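Local coordinates for protein prolyl-ACP dehydrogenase (Oscillatoria sp., PDB 4IRN) that probably oxidises prolyl groups carried on an acyl carrier protein, using bound FAD, in the biosynthesis of the cyanotoxin anatoxin-a, at residues 308-311 with 312-316; 318-321 with 322-325; 368-371 with 372-375; 376-379 with 380-383. All blocks are in the same frame, centred on the assembly; numbering follows the deposited sequence.

Contact 1. Residues 308-311 with 312-316; sequences FGQA and IGKFQ. With FAD (flavin-adenine dinucleotide), chain J.
Lys314 N donates to Ala311 O at 3.0 Å with an N-H...O angle of 159°, closing the first turn of a 3-10 segment at the end of strand 310-311. Phe315 N repeats the pattern with Ile312 O, and this tight turn presents the Phe315 ring between protein and cofactor. On one face of that ring lies the amide of Gln310, with NE2 3.2 Å above the Phe315 ring plane and displaced toward the rim. The amide is inclined by 60° to the ring, so it does not lie flat on it. Gln310 gets there with CG set between its backbone N and carbonyl carbon (chi1 52°) and an extended chain beyond, which carries NE2 past Lys314 CB at 3.5 Å. The opposite face of Phe315 is taken by the adenine of FAD, nearly parallel to it, with FAD C6A 3.7 Å above the centre of the ring. Phe308 closes in from another direction: its CD2 touches Phe315 CZ at 3.9 Å, the two rings almost perpendicular, while Phe308 CE2 comes to 3.2 Å from FAD N6A. At the ribose, Ile312 CG2 lies 3.4 Å from FAD O4B. Backbone hydrogen bonds to His305 and Ala302 tie Ile312 and Gly313 to the preceding chain, and Ser169 of the third subunit packs on Phe308. Phe308, Ile312 and Phe315 line part of the adenosine end of the FAD pocket in this acyl-CoA dehydrogenase fold.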
# COMPACT_ATOMS: atom_id res chain seq x y z
N PHE A 308 27.81 -8.24 -3.21
CA PHE A 308 28.24 -8.47 -1.82
C PHE A 308 28.58 -9.97 -1.54
O PHE A 308 28.34 -10.47 -0.43
CB PHE A 308 27.24 -7.88 -0.79
CG PHE A 308 26.86 -6.43 -0.98
CD1 PHE A 308 27.60 -5.41 -0.38
CD2 PHE A 308 25.77 -6.08 -1.76
CE1 PHE A 308 27.26 -4.07 -0.58
CE2 PHE A 308 25.44 -4.74 -1.97
CZ PHE A 308 26.16 -3.74 -1.36
N GLY A 309 29.12 -10.65 -2.56
CA GLY A 309 29.54 -12.04 -2.49
C GLY A 309 28.44 -13.09 -2.53
O GLY A 309 28.70 -14.26 -2.25
N GLN A 310 27.21 -12.70 -2.87
CA GLN A 310 26.09 -13.62 -2.99
C GLN A 310 25.07 -13.18 -4.04
O GLN A 310 25.11 -12.03 -4.49
CB GLN A 310 25.44 -13.89 -1.63
CG GLN A 310 25.06 -12.65 -0.85
CD GLN A 310 24.20 -12.97 0.36
OE1 GLN A 310 24.46 -13.91 1.13
NE2 GLN A 310 23.17 -12.14 0.56
N ALA A 311 24.16 -14.10 -4.45
CA ALA A 311 23.12 -13.80 -5.42
C ALA A 311 22.20 -12.80 -4.77
O ALA A 311 21.96 -12.90 -3.57
CB ALA A 311 22.34 -15.05 -5.79
N ILE A 312 21.70 -11.83 -5.55
CA ILE A 312 20.82 -10.76 -5.07
C ILE A 312 19.54 -11.27 -4.40
O ILE A 312 19.05 -10.63 -3.47
CB ILE A 312 20.57 -9.65 -6.14
CG1 ILE A 312 20.09 -10.26 -7.48
CG2 ILE A 312 21.82 -8.77 -6.34
CD1 ILE A 312 19.07 -9.46 -8.22
N GLY A 313 19.04 -12.43 -4.85
CA GLY A 313 17.87 -13.10 -4.30
C GLY A 313 18.04 -13.61 -2.88
O GLY A 313 17.06 -13.99 -2.25
N LYS A 314 19.27 -13.62 -2.38
CA LYS A 314 19.58 -14.00 -1.00
C LYS A 314 19.25 -12.87 -0.02
O LYS A 314 19.17 -13.11 1.19
CB LYS A 314 21.04 -14.49 -0.85
CG LYS A 314 21.36 -15.79 -1.61
CD LYS A 314 20.72 -17.02 -0.97
CE LYS A 314 20.88 -18.24 -1.83
NZ LYS A 314 20.20 -19.42 -1.23
N PHE A 315 19.05 -11.64 -0.54
CA PHE A 315 18.63 -10.47 0.24
C PHE A 315 17.11 -10.47 0.19
O PHE A 315 16.51 -10.53 -0.90
CB PHE A 315 19.21 -9.17 -0.34
CG PHE A 315 20.72 -9.13 -0.45
CD1 PHE A 315 21.52 -8.96 0.68
CD2 PHE A 315 21.34 -9.24 -1.69
CE1 PHE A 315 22.91 -8.92 0.57
CE2 PHE A 315 22.74 -9.20 -1.80
CZ PHE A 315 23.51 -9.03 -0.67
N GLN A 316 16.47 -10.42 1.37
CA GLN A 316 15.01 -10.46 1.52
C GLN A 316 14.22 -9.36 0.80
O GLN A 316 13.06 -9.59 0.42
CB GLN A 316 14.61 -10.58 2.99
CG GLN A 316 14.94 -11.93 3.59
CD GLN A 316 14.47 -12.09 5.02
OE1 GLN A 316 14.16 -11.11 5.72
NE2 GLN A 316 14.39 -13.32 5.47
PA FAD J . 22.76 -4.07 -8.55
O1A FAD J . 23.93 -4.01 -7.64
O2A FAD J . 22.89 -4.86 -9.86
O5B FAD J . 21.45 -4.53 -7.77
C5B FAD J . 20.63 -5.62 -8.24
C4B FAD J . 19.40 -5.55 -7.38
O4B FAD J . 19.65 -6.20 -6.13
C3B FAD J . 18.96 -4.11 -7.09
O3B FAD J . 17.65 -3.90 -7.58
C2B FAD J . 19.06 -3.94 -5.57
O2B FAD J . 17.80 -3.52 -5.08
C1B FAD J . 19.32 -5.35 -5.04
N9A FAD J . 20.41 -5.43 -4.06
C8A FAD J . 21.76 -5.45 -4.31
N7A FAD J . 22.51 -5.46 -3.24
C5A FAD J . 21.59 -5.44 -2.20
C6A FAD J . 21.74 -5.43 -0.79
N6A FAD J . 22.92 -5.38 -0.16
N1A FAD J . 20.62 -5.43 -0.04
C2A FAD J . 19.44 -5.43 -0.66
N3A FAD J . 19.18 -5.43 -1.96
C4A FAD J . 20.29 -5.43 -2.69
N1 FAD J . 27.03 5.45 -11.69
C2 FAD J . 28.19 6.22 -11.71
O2 FAD J . 29.20 5.87 -11.10
N3 FAD J . 28.24 7.38 -12.43
C4 FAD J . 27.21 7.91 -13.17
O4 FAD J . 27.36 8.97 -13.78
C4X FAD J . 25.98 7.10 -13.15
N5 FAD J . 24.95 7.53 -13.86
C5X FAD J . 23.80 6.73 -13.88
C6 FAD J . 22.70 7.18 -14.61
C7 FAD J . 21.52 6.45 -14.67
C7M FAD J . 20.34 7.00 -15.44
C8 FAD J . 21.44 5.22 -13.98
C8M FAD J . 20.19 4.38 -14.02
C9 FAD J . 22.53 4.77 -13.25
C9A FAD J . 23.72 5.51 -13.18
N10 FAD J . 24.85 5.09 -12.43
C10 FAD J . 25.98 5.87 -12.39
C1' FAD J . 24.82 3.77 -11.77
C2' FAD J . 23.76 3.74 -10.69
O2' FAD J . 24.23 4.36 -9.50
C3' FAD J . 23.28 2.31 -10.43
O3' FAD J . 21.92 2.13 -10.85
C4' FAD J . 23.46 1.81 -8.99
O4' FAD J . 24.87 1.80 -8.77
C5' FAD J . 22.88 0.43 -8.80
O5' FAD J . 23.34 -0.29 -9.97
P FAD J . 22.89 -1.76 -10.24
O1P FAD J . 21.48 -1.87 -10.67
O2P FAD J . 24.11 -2.19 -11.04
O3P FAD J . 22.83 -2.53 -8.84

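Contact 2. Residues 318-321 with 322-325; sequences VANK and LVEM. With FAD (flavin-adenine dinucleotide), chain J.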
# COMPACT_ATOMS: atom_id res chain seq x y z
N VAL A 318 14.85 -8.23 -2.16
CA VAL A 318 14.81 -8.68 -3.55
C VAL A 318 13.87 -9.90 -3.66
O VAL A 318 12.98 -9.90 -4.50
CB VAL A 318 16.22 -8.97 -4.11
CG1 VAL A 318 16.17 -9.55 -5.52
CG2 VAL A 318 17.10 -7.72 -4.08
N ALA A 319 14.04 -10.91 -2.79
CA ALA A 319 13.22 -12.12 -2.78
C ALA A 319 11.74 -11.86 -2.54
O ALA A 319 10.89 -12.59 -3.02
CB ALA A 319 13.75 -13.09 -1.76
N ASN A 320 11.42 -10.79 -1.81
CA ASN A 320 10.03 -10.45 -1.51
C ASN A 320 9.30 -9.93 -2.72
O ASN A 320 8.11 -10.17 -2.84
CB ASN A 320 9.94 -9.46 -0.33
CG ASN A 320 8.56 -9.35 0.26
OD1 ASN A 320 7.83 -10.32 0.36
ND2 ASN A 320 8.19 -8.16 0.69
N LYS A 321 10.02 -9.27 -3.64
CA LYS A 321 9.44 -8.75 -4.89
C LYS A 321 8.98 -9.91 -5.76
O LYS A 321 7.98 -9.80 -6.46
CB LYS A 321 10.43 -7.89 -5.67
CG LYS A 321 10.75 -6.58 -5.00
CD LYS A 321 12.03 -5.99 -5.55
CE LYS A 321 12.31 -4.59 -5.06
NZ LYS A 321 11.10 -3.75 -4.97
N LEU A 322 9.70 -11.04 -5.67
CA LEU A 322 9.35 -12.25 -6.39
C LEU A 322 8.23 -13.04 -5.71
O LEU A 322 7.41 -13.63 -6.39
CB LEU A 322 10.59 -13.11 -6.66
CG LEU A 322 11.60 -12.40 -7.54
CD1 LEU A 322 12.98 -12.88 -7.28
CD2 LEU A 322 11.22 -12.51 -8.99
N VAL A 323 8.13 -12.97 -4.38
CA VAL A 323 7.06 -13.56 -3.57
C VAL A 323 5.76 -12.79 -3.89
O VAL A 323 4.72 -13.42 -4.13
CB VAL A 323 7.40 -13.57 -2.05
CG1 VAL A 323 6.23 -14.08 -1.22
CG2 VAL A 323 8.65 -14.40 -1.77
N GLU A 324 5.84 -11.44 -4.00
CA GLU A 324 4.69 -10.59 -4.36
C GLU A 324 4.24 -10.85 -5.81
O GLU A 324 3.04 -10.91 -6.08
CB GLU A 324 5.00 -9.10 -4.14
CG GLU A 324 5.06 -8.68 -2.68
CD GLU A 324 3.78 -8.76 -1.87
OE1 GLU A 324 2.68 -8.62 -2.45
OE2 GLU A 324 3.89 -8.92 -0.63
N MET A 325 5.21 -11.07 -6.72
CA MET A 325 4.95 -11.40 -8.12
C MET A 325 4.22 -12.74 -8.22
O MET A 325 3.30 -12.87 -9.02
CB MET A 325 6.26 -11.43 -8.95
CG MET A 325 6.72 -10.06 -9.40
SD MET A 325 8.32 -10.09 -10.24
CE MET A 325 7.80 -10.29 -11.88
PA FAD J . 22.76 -4.07 -8.55
O1A FAD J . 23.93 -4.01 -7.64
O2A FAD J . 22.89 -4.86 -9.86
O5B FAD J . 21.45 -4.53 -7.77
C5B FAD J . 20.63 -5.62 -8.24
C4B FAD J . 19.40 -5.55 -7.38
O4B FAD J . 19.65 -6.20 -6.13
C3B FAD J . 18.96 -4.11 -7.09
O3B FAD J . 17.65 -3.90 -7.58
C2B FAD J . 19.06 -3.94 -5.57
O2B FAD J . 17.80 -3.52 -5.08
C1B FAD J . 19.32 -5.35 -5.04
N9A FAD J . 20.41 -5.43 -4.06
C8A FAD J . 21.76 -5.45 -4.31
N7A FAD J . 22.51 -5.46 -3.24
C5A FAD J . 21.59 -5.44 -2.20
C6A FAD J . 21.74 -5.43 -0.79
N6A FAD J . 22.92 -5.38 -0.16
N1A FAD J . 20.62 -5.43 -0.04
C2A FAD J . 19.44 -5.43 -0.66
N3A FAD J . 19.18 -5.43 -1.96
C4A FAD J . 20.29 -5.43 -2.69
N1 FAD J . 27.03 5.45 -11.69
C2 FAD J . 28.19 6.22 -11.71
O2 FAD J . 29.20 5.87 -11.10
N3 FAD J . 28.24 7.38 -12.43
C4 FAD J . 27.21 7.91 -13.17
O4 FAD J . 27.36 8.97 -13.78
C4X FAD J . 25.98 7.10 -13.15
N5 FAD J . 24.95 7.53 -13.86
C5X FAD J . 23.80 6.73 -13.88
C6 FAD J . 22.70 7.18 -14.61
C7 FAD J . 21.52 6.45 -14.67
C7M FAD J . 20.34 7.00 -15.44
C8 FAD J . 21.44 5.22 -13.98
C8M FAD J . 20.19 4.38 -14.02
C9 FAD J . 22.53 4.77 -13.25
C9A FAD J . 23.72 5.51 -13.18
N10 FAD J . 24.85 5.09 -12.43
C10 FAD J . 25.98 5.87 -12.39
C1' FAD J . 24.82 3.77 -11.77
C2' FAD J . 23.76 3.74 -10.69
O2' FAD J . 24.23 4.36 -9.50
C3' FAD J . 23.28 2.31 -10.43
O3' FAD J . 21.92 2.13 -10.85
C4' FAD J . 23.46 1.81 -8.99
O4' FAD J . 24.87 1.80 -8.77
C5' FAD J . 22.88 0.43 -8.80
O5' FAD J . 23.34 -0.29 -9.97
P FAD J . 22.89 -1.76 -10.24
O1P FAD J . 21.48 -1.87 -10.67
O2P FAD J . 24.11 -2.19 -11.04
O3P FAD J . 22.83 -2.53 -8.84
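Val323 packs back on Ala319 within helix 316-344, part of the C-terminal region of the acyl-CoA dehydrogenase fold. Three i to i+4 bonds run from Val323 on: Val323 N reaches Ala319 O at 3.1 Å, Glu324 N reaches Asn320 O at 2.8 Å and Met325 N reaches Lys321 O at 3.1 Å. Just before them, Leu322 N makes only a weak i to i+3 bond to Ala319 O. The close-packed side is formed by Val318, Ala319, Leu322, Val323 and Met325, all buried. In Val323 the CG1 branch stands anti to the backbone N (chi1 175°), an orientation that folds CG2 back over Ala319 O. Leu322 lays CD1 4.1 Å from Val318 O and fits among Leu295, Ser298 and Ala302 of helix 285-304, while Leu416 of the fourth subunit covers Ala319 and Leu322. Asn320, Lys321 and Glu324, each partly exposed, make the looser side. There the side-chain ends come no nearer than 4.3 Å between Asn320 OD1 and Glu324 OE2, and their partners lie elsewhere. Arg407 of the fourth subunit forms a salt bridge with Glu324 and a weak hydrogen bond with Asn320 OD1, so one guanidinium draws the two oxygens to a common partner across the interface. The Lys321 chain stays extended until a final kink that brings NZ into a salt bridge with Glu373 OE1. At the start of the stretch, Val318 turns to the cofactor, its CG2 lying 3.4 Å from FAD C1B of the adenosine ribose.

Contact 3. Residues 368-371 with 372-375; sequences CLEA and IEIH. With FAD (flavin-adenine dinucleotide), chain J.
Cys368 and Ile372 stand one turn apart in helix 350-375 of the C-terminal acyl-CoA dehydrogenase region, and Ile372 N binds Cys368 O at 3.2 Å. The CD1 end of Ile372 also folds back to 3.5 Å from Cys368 O, while Leu390 of helix 386-395 touches both side chains. At Leu369 the next rung forms with Glu373 N, and the side chains meet as well: CG of Leu369 lies 3.5 Å from Glu373 OE2. Extended beyond CG, the glutamate runs back along the helix past the leucine, and its carboxylate is shared between partners outside, OE1 with Lys321 and OE2 with Lys397 of the third subunit. These two cations probably keep it charged. Glu370 comes next, its O taking Ile374 N at 2.9 Å in a nearly straight bond (165°). Its own carboxylate is turned 48° from that of Glu373 and lies well apart, with Glu370 OE2 5.2 Å from Glu373 OE1; a salt bridge to Arg328 on OE2 would offset the like charge. Ile374, the donor of that backbone bond, packs on Ser298 of helix 285-304, and its carbonyl O approaches FAD C4B at 3.3 Å. Ala371 ends the walk with a carbonyl that serves two donors of one residue. His375 N makes a weak bond to it, and the imidazole swings back so that its ring N-H is used too, which settles the ring's rotation; Tyr301 stacks on the same ring. His375 ND1 lies 2.7 Å from Ala371 O, and that oxygen sits 19° out of the imidazole plane.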
# COMPACT_ATOMS: atom_id res chain seq x y z
N CYS A 368 5.49 -5.49 -13.32
CA CYS A 368 6.39 -4.92 -14.32
C CYS A 368 7.39 -3.98 -13.66
O CYS A 368 8.58 -4.04 -13.94
CB CYS A 368 5.61 -4.21 -15.42
SG CYS A 368 4.85 -5.31 -16.63
N LEU A 369 6.87 -3.12 -12.76
CA LEU A 369 7.64 -2.15 -11.99
C LEU A 369 8.70 -2.87 -11.13
O LEU A 369 9.86 -2.44 -11.11
CB LEU A 369 6.68 -1.31 -11.12
CG LEU A 369 7.28 -0.20 -10.25
CD1 LEU A 369 7.79 0.95 -11.09
CD2 LEU A 369 6.25 0.31 -9.24
N GLU A 370 8.31 -3.97 -10.48
CA GLU A 370 9.16 -4.80 -9.63
C GLU A 370 10.23 -5.56 -10.42
O GLU A 370 11.36 -5.68 -9.93
CB GLU A 370 8.32 -5.77 -8.80
CG GLU A 370 7.56 -5.09 -7.67
CD GLU A 370 6.64 -5.96 -6.84
OE1 GLU A 370 6.43 -7.14 -7.20
OE2 GLU A 370 6.11 -5.45 -5.83
N ALA A 371 9.91 -6.03 -11.64
CA ALA A 371 10.85 -6.72 -12.52
C ALA A 371 11.99 -5.77 -12.89
O ALA A 371 13.15 -6.18 -12.90
CB ALA A 371 10.14 -7.20 -13.77
N ILE A 372 11.66 -4.48 -13.16
CA ILE A 372 12.63 -3.43 -13.47
C ILE A 372 13.51 -3.17 -12.22
O ILE A 372 14.73 -3.00 -12.35
CB ILE A 372 11.92 -2.14 -14.00
CG1 ILE A 372 11.22 -2.41 -15.36
CG2 ILE A 372 12.90 -0.94 -14.11
CD1 ILE A 372 10.13 -1.44 -15.72
N GLU A 373 12.88 -3.16 -11.02
CA GLU A 373 13.56 -2.95 -9.74
C GLU A 373 14.60 -4.03 -9.45
O GLU A 373 15.73 -3.69 -9.12
CB GLU A 373 12.57 -2.83 -8.59
CG GLU A 373 11.81 -1.51 -8.55
CD GLU A 373 10.54 -1.51 -7.73
OE1 GLU A 373 10.28 -2.50 -7.00
OE2 GLU A 373 9.78 -0.51 -7.81
N ILE A 374 14.22 -5.32 -9.61
CA ILE A 374 15.10 -6.49 -9.42
C ILE A 374 16.37 -6.39 -10.29
O ILE A 374 17.46 -6.69 -9.81
CB ILE A 374 14.30 -7.82 -9.64
CG1 ILE A 374 13.25 -8.04 -8.53
CG2 ILE A 374 15.21 -9.05 -9.78
CD1 ILE A 374 12.05 -8.86 -8.94
N HIS A 375 16.21 -5.95 -11.56
CA HIS A 375 17.31 -5.79 -12.53
C HIS A 375 18.19 -4.54 -12.30
O HIS A 375 19.28 -4.46 -12.86
CB HIS A 375 16.78 -5.84 -13.97
CG HIS A 375 16.30 -7.19 -14.39
ND1 HIS A 375 15.11 -7.71 -13.92
CD2 HIS A 375 16.84 -8.07 -15.26
CE1 HIS A 375 14.98 -8.89 -14.50
NE2 HIS A 375 15.99 -9.15 -15.32
PA FAD J . 22.76 -4.07 -8.55
O1A FAD J . 23.93 -4.01 -7.64
O2A FAD J . 22.89 -4.86 -9.86
O5B FAD J . 21.45 -4.53 -7.77
C5B FAD J . 20.63 -5.62 -8.24
C4B FAD J . 19.40 -5.55 -7.38
O4B FAD J . 19.65 -6.20 -6.13
C3B FAD J . 18.96 -4.11 -7.09
O3B FAD J . 17.65 -3.90 -7.58
C2B FAD J . 19.06 -3.94 -5.57
O2B FAD J . 17.80 -3.52 -5.08
C1B FAD J . 19.32 -5.35 -5.04
N9A FAD J . 20.41 -5.43 -4.06
C8A FAD J . 21.76 -5.45 -4.31
N7A FAD J . 22.51 -5.46 -3.24
C5A FAD J . 21.59 -5.44 -2.20
C6A FAD J . 21.74 -5.43 -0.79
N6A FAD J . 22.92 -5.38 -0.16
N1A FAD J . 20.62 -5.43 -0.04
C2A FAD J . 19.44 -5.43 -0.66
N3A FAD J . 19.18 -5.43 -1.96
C4A FAD J . 20.29 -5.43 -2.69
N1 FAD J . 27.03 5.45 -11.69
C2 FAD J . 28.19 6.22 -11.71
O2 FAD J . 29.20 5.87 -11.10
N3 FAD J . 28.24 7.38 -12.43
C4 FAD J . 27.21 7.91 -13.17
O4 FAD J . 27.36 8.97 -13.78
C4X FAD J . 25.98 7.10 -13.15
N5 FAD J . 24.95 7.53 -13.86
C5X FAD J . 23.80 6.73 -13.88
C6 FAD J . 22.70 7.18 -14.61
C7 FAD J . 21.52 6.45 -14.67
C7M FAD J . 20.34 7.00 -15.44
C8 FAD J . 21.44 5.22 -13.98
C8M FAD J . 20.19 4.38 -14.02
C9 FAD J . 22.53 4.77 -13.25
C9A FAD J . 23.72 5.51 -13.18
N10 FAD J . 24.85 5.09 -12.43
C10 FAD J . 25.98 5.87 -12.39
C1' FAD J . 24.82 3.77 -11.77
C2' FAD J . 23.76 3.74 -10.69
O2' FAD J . 24.23 4.36 -9.50
C3' FAD J . 23.28 2.31 -10.43
O3' FAD J . 21.92 2.13 -10.85
C4' FAD J . 23.46 1.81 -8.99
O4' FAD J . 24.87 1.80 -8.77
C5' FAD J . 22.88 0.43 -8.80
O5' FAD J . 23.34 -0.29 -9.97
P FAD J . 22.89 -1.76 -10.24
O1P FAD J . 21.48 -1.87 -10.67
O2P FAD J . 24.11 -2.19 -11.04
O3P FAD J . 22.83 -2.53 -8.84

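Contact 4. Residues 376-379 with 380-383; sequences GAYG and YLTN. With FAD (flavin-adenine dinucleotide), chain J.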
# COMPACT_ATOMS: atom_id res chain seq x y z
N GLY A 376 17.72 -3.60 -11.47
CA GLY A 376 18.43 -2.36 -11.18
C GLY A 376 18.42 -1.42 -12.37
O GLY A 376 17.43 -1.37 -13.10
N ALA A 377 19.54 -0.68 -12.59
CA ALA A 377 19.68 0.25 -13.72
C ALA A 377 19.55 -0.48 -15.05
O ALA A 377 19.07 0.09 -16.02
CB ALA A 377 21.01 0.97 -13.65
N TYR A 378 19.98 -1.76 -15.07
CA TYR A 378 19.92 -2.67 -16.20
C TYR A 378 18.48 -2.82 -16.73
O TYR A 378 18.28 -2.82 -17.95
CB TYR A 378 20.56 -4.02 -15.81
CG TYR A 378 20.48 -5.11 -16.86
CD1 TYR A 378 21.08 -4.96 -18.10
CD2 TYR A 378 19.85 -6.32 -16.58
CE1 TYR A 378 21.01 -5.97 -19.07
CE2 TYR A 378 19.77 -7.33 -17.54
CZ TYR A 378 20.36 -7.15 -18.78
OH TYR A 378 20.30 -8.15 -19.72
N GLY A 379 17.51 -2.84 -15.82
CA GLY A 379 16.09 -2.94 -16.16
C GLY A 379 15.47 -1.68 -16.73
O GLY A 379 14.33 -1.71 -17.20
N TYR A 380 16.22 -0.56 -16.71
CA TYR A 380 15.80 0.76 -17.20
C TYR A 380 16.26 1.03 -18.65
O TYR A 380 15.82 2.00 -19.28
CB TYR A 380 16.32 1.85 -16.23
CG TYR A 380 15.75 3.24 -16.42
CD1 TYR A 380 14.47 3.55 -16.00
CD2 TYR A 380 16.52 4.25 -17.01
CE1 TYR A 380 13.94 4.83 -16.17
CE2 TYR A 380 16.00 5.53 -17.20
CZ TYR A 380 14.71 5.82 -16.77
OH TYR A 380 14.22 7.09 -16.93
N LEU A 381 17.13 0.15 -19.19
CA LEU A 381 17.68 0.26 -20.54
C LEU A 381 16.71 -0.26 -21.59
O LEU A 381 16.05 -1.27 -21.33
CB LEU A 381 19.02 -0.48 -20.62
CG LEU A 381 20.13 -0.02 -19.64
CD1 LEU A 381 21.37 -0.86 -19.77
CD2 LEU A 381 20.49 1.45 -19.85
N THR A 382 16.65 0.39 -22.77
CA THR A 382 15.79 -0.01 -23.89
C THR A 382 16.02 -1.46 -24.35
O THR A 382 15.05 -2.20 -24.52
CB THR A 382 15.90 1.00 -25.06
OG1 THR A 382 15.51 2.30 -24.62
CG2 THR A 382 15.06 0.61 -26.28
N ASN A 383 17.29 -1.85 -24.55
CA ASN A 383 17.67 -3.17 -25.04
C ASN A 383 17.35 -4.36 -24.10
O ASN A 383 17.37 -5.50 -24.55
CB ASN A 383 19.14 -3.19 -25.48
CG ASN A 383 19.43 -2.43 -26.75
OD1 ASN A 383 18.54 -1.95 -27.46
ND2 ASN A 383 20.72 -2.33 -27.08
PA FAD J . 22.76 -4.07 -8.55
O1A FAD J . 23.93 -4.01 -7.64
O2A FAD J . 22.89 -4.86 -9.86
O5B FAD J . 21.45 -4.53 -7.77
C5B FAD J . 20.63 -5.62 -8.24
C4B FAD J . 19.40 -5.55 -7.38
O4B FAD J . 19.65 -6.20 -6.13
C3B FAD J . 18.96 -4.11 -7.09
O3B FAD J . 17.65 -3.90 -7.58
C2B FAD J . 19.06 -3.94 -5.57
O2B FAD J . 17.80 -3.52 -5.08
C1B FAD J . 19.32 -5.35 -5.04
N9A FAD J . 20.41 -5.43 -4.06
C8A FAD J . 21.76 -5.45 -4.31
N7A FAD J . 22.51 -5.46 -3.24
C5A FAD J . 21.59 -5.44 -2.20
C6A FAD J . 21.74 -5.43 -0.79
N6A FAD J . 22.92 -5.38 -0.16
N1A FAD J . 20.62 -5.43 -0.04
C2A FAD J . 19.44 -5.43 -0.66
N3A FAD J . 19.18 -5.43 -1.96
C4A FAD J . 20.29 -5.43 -2.69
N1 FAD J . 27.03 5.45 -11.69
C2 FAD J . 28.19 6.22 -11.71
O2 FAD J . 29.20 5.87 -11.10
N3 FAD J . 28.24 7.38 -12.43
C4 FAD J . 27.21 7.91 -13.17
O4 FAD J . 27.36 8.97 -13.78
C4X FAD J . 25.98 7.10 -13.15
N5 FAD J . 24.95 7.53 -13.86
C5X FAD J . 23.80 6.73 -13.88
C6 FAD J . 22.70 7.18 -14.61
C7 FAD J . 21.52 6.45 -14.67
C7M FAD J . 20.34 7.00 -15.44
C8 FAD J . 21.44 5.22 -13.98
C8M FAD J . 20.19 4.38 -14.02
C9 FAD J . 22.53 4.77 -13.25
C9A FAD J . 23.72 5.51 -13.18
N10 FAD J . 24.85 5.09 -12.43
C10 FAD J . 25.98 5.87 -12.39
C1' FAD J . 24.82 3.77 -11.77
C2' FAD J . 23.76 3.74 -10.69
O2' FAD J . 24.23 4.36 -9.50
C3' FAD J . 23.28 2.31 -10.43
O3' FAD J . 21.92 2.13 -10.85
C4' FAD J . 23.46 1.81 -8.99
O4' FAD J . 24.87 1.80 -8.77
C5' FAD J . 22.88 0.43 -8.80
O5' FAD J . 23.34 -0.29 -9.97
P FAD J . 22.89 -1.76 -10.24
O1P FAD J . 21.48 -1.87 -10.67
O2P FAD J . 24.11 -2.19 -11.04
O3P FAD J . 22.83 -2.53 -8.84
O HOH W 1 14.09 -2.74 -19.68
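Backbone hydrogen bonds come first: Tyr380 N donates to Ala377 O at 3.0 Å, and Leu381 N gives Tyr378 O a weak bond of 3.4 Å. With Gly379 N bound to Gly376 O, successive i to i+3 links coil the chain into a 3-10 turn. A water molecule then bridges two carbonyls, donating to Gly379 O at 2.7 Å and to Leu381 O at 3.0 Å. The turn lies in the loop between helices 350-375 and 386-395 of the acyl-CoA dehydrogenase fold, where it forms part of the FAD site. Ala377 N donates to the pyrophosphate oxygen FAD O1P, 3.0 Å and 152°. Gly376, with positive phi (71°) where the helix gives way, brings its CA to 3.1 Å from the same FAD O1P. Apolar contacts follow: Ala377 CB sits 3.5 Å from FAD C8M, a methyl of the flavin ring, and Leu381 CD1 approaches Tyr378 CD1 at 4.4 Å, oblique to the tyrosine ring, which also meets Tyr301. Subunit contacts use the other tyrosine; with its CG anti to the backbone N (chi1 -168°), Tyr380 leads away from the turn, and its OH binds Arg391 O of the third subunit.

In the fold
All four contacts lie in the C-terminal acyl-CoA dehydrogenase region and touch one FAD, following it from adenine to flavin. Along the chain they run in series: contact 1 ends at the start of helix 316-344, whose first turns hold contact 2, helix 350-375 carries contact 3, and contact 4 continues directly from it. Centres of contacts 2 and 3 are about 10 Å apart, where the two helices pack side by side; those of contacts 3 and 4 are about 9 Å apart, with Ile372 against Gly379. Contact 1 touches contact 3 through Ile312 and Ile374, yet its centre lies about 19 Å from that of contact 4. The third subunit completes the FAD site, so full binding of the cofactor probably depends on assembly.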